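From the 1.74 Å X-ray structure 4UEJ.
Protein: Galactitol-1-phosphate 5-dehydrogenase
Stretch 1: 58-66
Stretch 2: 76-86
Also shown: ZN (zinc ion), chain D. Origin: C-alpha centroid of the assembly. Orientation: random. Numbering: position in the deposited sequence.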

# COMPACT_ATOMS: atom_id res chain seq x y z
N GLY A 58 25.81 -13.12 -9.13
CA GLY A 58 26.62 -12.11 -8.48
C GLY A 58 26.32 -10.68 -8.92
O GLY A 58 26.77 -10.25 -9.98
N HIS A 59 25.59 -9.94 -8.08
CA HIS A 59 25.28 -8.54 -8.40
C HIS A 59 25.66 -7.57 -7.28
O HIS A 59 25.22 -6.42 -7.27
N GLU A 60 26.48 -8.05 -6.35
CA GLU A 60 26.90 -7.27 -5.20
C GLU A 60 28.41 -7.35 -5.16
O GLU A 60 28.96 -8.14 -4.40
N PHE A 61 29.09 -6.56 -5.99
CA PHE A 61 30.53 -6.71 -6.04
C PHE A 61 31.29 -5.44 -6.35
O PHE A 61 30.74 -4.45 -6.81
N SER A 62 32.59 -5.49 -6.04
CA SER A 62 33.49 -4.39 -6.31
C SER A 62 34.79 -4.92 -6.90
O SER A 62 35.06 -6.12 -6.86
N GLY A 63 35.59 -4.02 -7.42
CA GLY A 63 36.87 -4.41 -7.99
C GLY A 63 37.53 -3.20 -8.62
O GLY A 63 37.15 -2.06 -8.35
N TYR A 64 38.53 -3.46 -9.45
CA TYR A 64 39.28 -2.40 -10.09
C TYR A 64 39.10 -2.45 -11.59
O TYR A 64 39.04 -3.54 -12.17
N ILE A 65 39.02 -1.28 -12.21
CA ILE A 65 38.97 -1.22 -13.66
C ILE A 65 40.26 -1.81 -14.23
O ILE A 65 41.37 -1.38 -13.90
N ASP A 66 40.09 -2.83 -15.07
CA ASP A 66 41.21 -3.52 -15.70
C ASP A 66 41.51 -2.91 -17.06
O ASP A 66 42.66 -2.85 -17.50
N HIS A 76 39.64 4.96 -15.46
CA HIS A 76 40.95 4.52 -15.88
C HIS A 76 41.32 3.23 -15.17
O HIS A 76 40.79 2.95 -14.09
N PRO A 77 42.19 2.41 -15.79
CA PRO A 77 42.69 1.20 -15.14
C PRO A 77 43.21 1.48 -13.73
O PRO A 77 44.00 2.40 -13.52
N GLY A 78 42.74 0.69 -12.76
CA GLY A 78 43.14 0.88 -11.38
C GLY A 78 42.08 1.56 -10.53
O GLY A 78 42.12 1.48 -9.31
N ASP A 79 41.13 2.23 -11.18
CA ASP A 79 40.05 2.89 -10.44
C ASP A 79 39.17 1.86 -9.75
O ASP A 79 38.84 0.82 -10.32
N ALA A 80 38.80 2.16 -8.51
CA ALA A 80 37.92 1.29 -7.74
C ALA A 80 36.47 1.56 -8.09
O ALA A 80 36.06 2.71 -8.19
N VAL A 81 35.70 0.49 -8.29
CA VAL A 81 34.28 0.63 -8.61
C VAL A 81 33.43 -0.41 -7.89
O VAL A 81 33.92 -1.47 -7.50
N ALA A 82 32.16 -0.08 -7.71
CA ALA A 82 31.14 -1.07 -7.38
C ALA A 82 30.29 -1.29 -8.61
O ALA A 82 30.15 -0.39 -9.42
N CYS A 83 29.71 -2.48 -8.74
CA CYS A 83 28.80 -2.73 -9.84
C CYS A 83 27.41 -2.14 -9.60
O CYS A 83 26.87 -2.27 -8.51
N VAL A 84 26.88 -1.49 -10.63
CA VAL A 84 25.49 -1.06 -10.69
C VAL A 84 24.81 -2.07 -11.61
O VAL A 84 24.95 -1.97 -12.82
N PRO A 85 24.14 -3.08 -11.04
CA PRO A 85 23.87 -4.26 -11.87
C PRO A 85 22.72 -4.12 -12.86
O PRO A 85 22.69 -4.85 -13.84
N LEU A 86 21.80 -3.19 -12.61
CA LEU A 86 20.67 -2.96 -13.52
C LEU A 86 21.12 -2.16 -14.72
O LEU A 86 21.82 -1.16 -14.57

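What holds the two backbones at a distance where side chains can meet? The strand through Phe61 to Asp66 and the strand 80-83 run antiparallel, tied by Cys83 N to Phe61 O (2.9 Å), Gly63 N to Val81 O (3.0 Å), Val81 N to Gly63 O (2.9 Å) and Ile65 N to Asp79 O (2.8 Å). Gly78 N then bonds Ile65 O at 2.7 Å, extending the ladder into the type II turn from His76 to Asp79. Within that turn, Asp79 adopts chi1 m (-70°), which brings its carboxylate back over the loop, where OD2 accepts a 2.8 Å hydrogen bond from His76 N. Gly78 has phi/psi of 103/-18, at which a CB would be jammed against the preceding carbonyl oxygen.

Which side chains fill the space between the strands near the turn? Ile65 points toward the second stretch and is the residue most covered by the contact. Its m, m rotamer (-62°, -60°) carries CD1 to 3.9 Å from Val81 CG1, while Ile65 CB sits 3.4 Å from His76 O. Val81, also m (-66°), lies on the face of the sheet that a CB on Gly63 would share; because Gly63 has no side chain, this cross-strand pair contributes a side chain from Val81 alone. Asp66, by contrast, points away with chi1 t, and its OD2 is hydrogen-bonded elsewhere in the structure.

How do the residues on the other face pack? Ser62, Tyr64, Ala80 and Ala82 share it, and Ser62 CA is 4.2 Å from Ala82 CA, the close spacing expected of a non-hydrogen-bonded antiparallel pair. Tyr64 takes chi1 m (-62°) and chi2 -86°, placing its ring so that CE1 is 4.0 Å from Ala80 CB and CD1 is 3.2 Å from Gly78 O, which approaches the ring at its edge. Ser62 is p (59°), and its OG finds a hydrogen-bonding partner elsewhere in the structure.

Why does Phe61 meet Cys83 so closely? The CA-to-CB bond of Phe61 points sideways, but chi1 p (63°) with chi2 -92° swings the ring nearer the second stretch. Cys83 points toward the first stretch, and its CB lies over one face of the ring, 3.4 Å from Phe61 CZ and 3.5 Å from the ring centroid, a CH-pi contact. With Cys83 chi1 at t (178°), SG stands obliquely to the ring, 4.1 Å from the centroid.

What joins this packing to the zinc site? His59 uses chi1 p (60°) and chi2 -85° to bring NE2 within 2.1 Å of the zinc ion, while its CB lies 3.7 Å from Pro85 CB. Water 2, bound to zinc at 2.0 Å, donates to Glu60 OE2 at 2.6 Å; Glu60 itself points away from the second stretch, with chi1 m and chi2 t. Water 1 bridges the stretches, accepting from Phe61 N at 3.0 Å and lying 2.6 Å from Cys83 O.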

# COMPACT_ATOMS: atom_id res chain seq x y z
CB HIS A 59 23.80 -8.38 -8.75
CG HIS A 59 22.86 -8.78 -7.65
ND1 HIS A 59 22.45 -10.08 -7.46
CD2 HIS A 59 22.21 -8.04 -6.72
CE1 HIS A 59 21.60 -10.13 -6.44
NE2 HIS A 59 21.44 -8.90 -5.98
CB GLU A 60 26.33 -7.83 -3.89
CG GLU A 60 24.82 -7.93 -3.81
CD GLU A 60 24.37 -8.56 -2.49
OE1 GLU A 60 25.21 -9.21 -1.83
OE2 GLU A 60 23.20 -8.40 -2.10
CB PHE A 61 30.92 -7.81 -7.06
CG PHE A 61 30.54 -7.53 -8.50
CD1 PHE A 61 29.33 -7.97 -9.00
CD2 PHE A 61 31.44 -6.92 -9.36
CE1 PHE A 61 29.00 -7.76 -10.34
CE2 PHE A 61 31.11 -6.70 -10.71
CZ PHE A 61 29.91 -7.14 -11.20
CB SER A 62 33.79 -3.60 -5.04
OG SER A 62 34.37 -4.46 -4.06
CB TYR A 64 40.76 -2.49 -9.73
CG TYR A 64 41.01 -2.33 -8.25
CD1 TYR A 64 41.16 -1.07 -7.69
CD2 TYR A 64 41.11 -3.43 -7.42
CE1 TYR A 64 41.39 -0.91 -6.34
CE2 TYR A 64 41.34 -3.29 -6.07
CZ TYR A 64 41.48 -2.02 -5.53
OH TYR A 64 41.71 -1.88 -4.19
CB ILE A 65 38.79 0.22 -14.17
CG1 ILE A 65 37.46 0.81 -13.68
CG2 ILE A 65 38.88 0.26 -15.69
CD1 ILE A 65 36.24 0.04 -14.12
CB ASP A 66 40.90 -5.01 -15.85
CG ASP A 66 42.01 -5.77 -16.54
OD1 ASP A 66 43.09 -5.95 -15.92
OD2 ASP A 66 41.81 -6.19 -17.69
CB HIS A 76 41.98 5.62 -15.61
CG HIS A 76 41.65 6.92 -16.28
ND1 HIS A 76 40.77 7.82 -15.74
CD2 HIS A 76 42.06 7.45 -17.45
CE1 HIS A 76 40.66 8.87 -16.54
NE2 HIS A 76 41.43 8.66 -17.59
CB PRO A 77 43.83 0.76 -16.06
CG PRO A 77 43.45 1.27 -17.40
CD PRO A 77 42.73 2.57 -17.16
CB ASP A 79 39.20 3.77 -11.37
CG ASP A 79 39.94 4.99 -11.85
OD1 ASP A 79 41.03 5.28 -11.30
OD2 ASP A 79 39.43 5.68 -12.76
CB ALA A 80 38.15 1.50 -6.25
CB VAL A 81 34.03 0.48 -10.14
CG1 VAL A 81 34.66 1.63 -10.90
CG2 VAL A 81 34.55 -0.85 -10.64
CB ALA A 82 30.27 -0.61 -6.22
CB CYS A 83 28.68 -4.23 -10.08
SG CYS A 83 27.54 -4.67 -11.38
CB VAL A 84 25.35 0.37 -11.23
CG1 VAL A 84 23.88 0.81 -11.23
CG2 VAL A 84 26.20 1.32 -10.42
CB PRO A 85 23.55 -5.35 -10.83
CG PRO A 85 23.08 -4.58 -9.60
CD PRO A 85 23.91 -3.32 -9.60
CB LEU A 86 19.53 -2.21 -12.81
CG LEU A 86 18.42 -1.74 -13.77
CD1 LEU A 86 17.65 -2.93 -14.11
CD2 LEU A 86 17.52 -0.69 -13.18
ZN ZN D . 20.26 -8.19 -4.41
O HOH W 1 27.27 -4.31 -6.90
O HOH W 2 21.31 -7.03 -3.14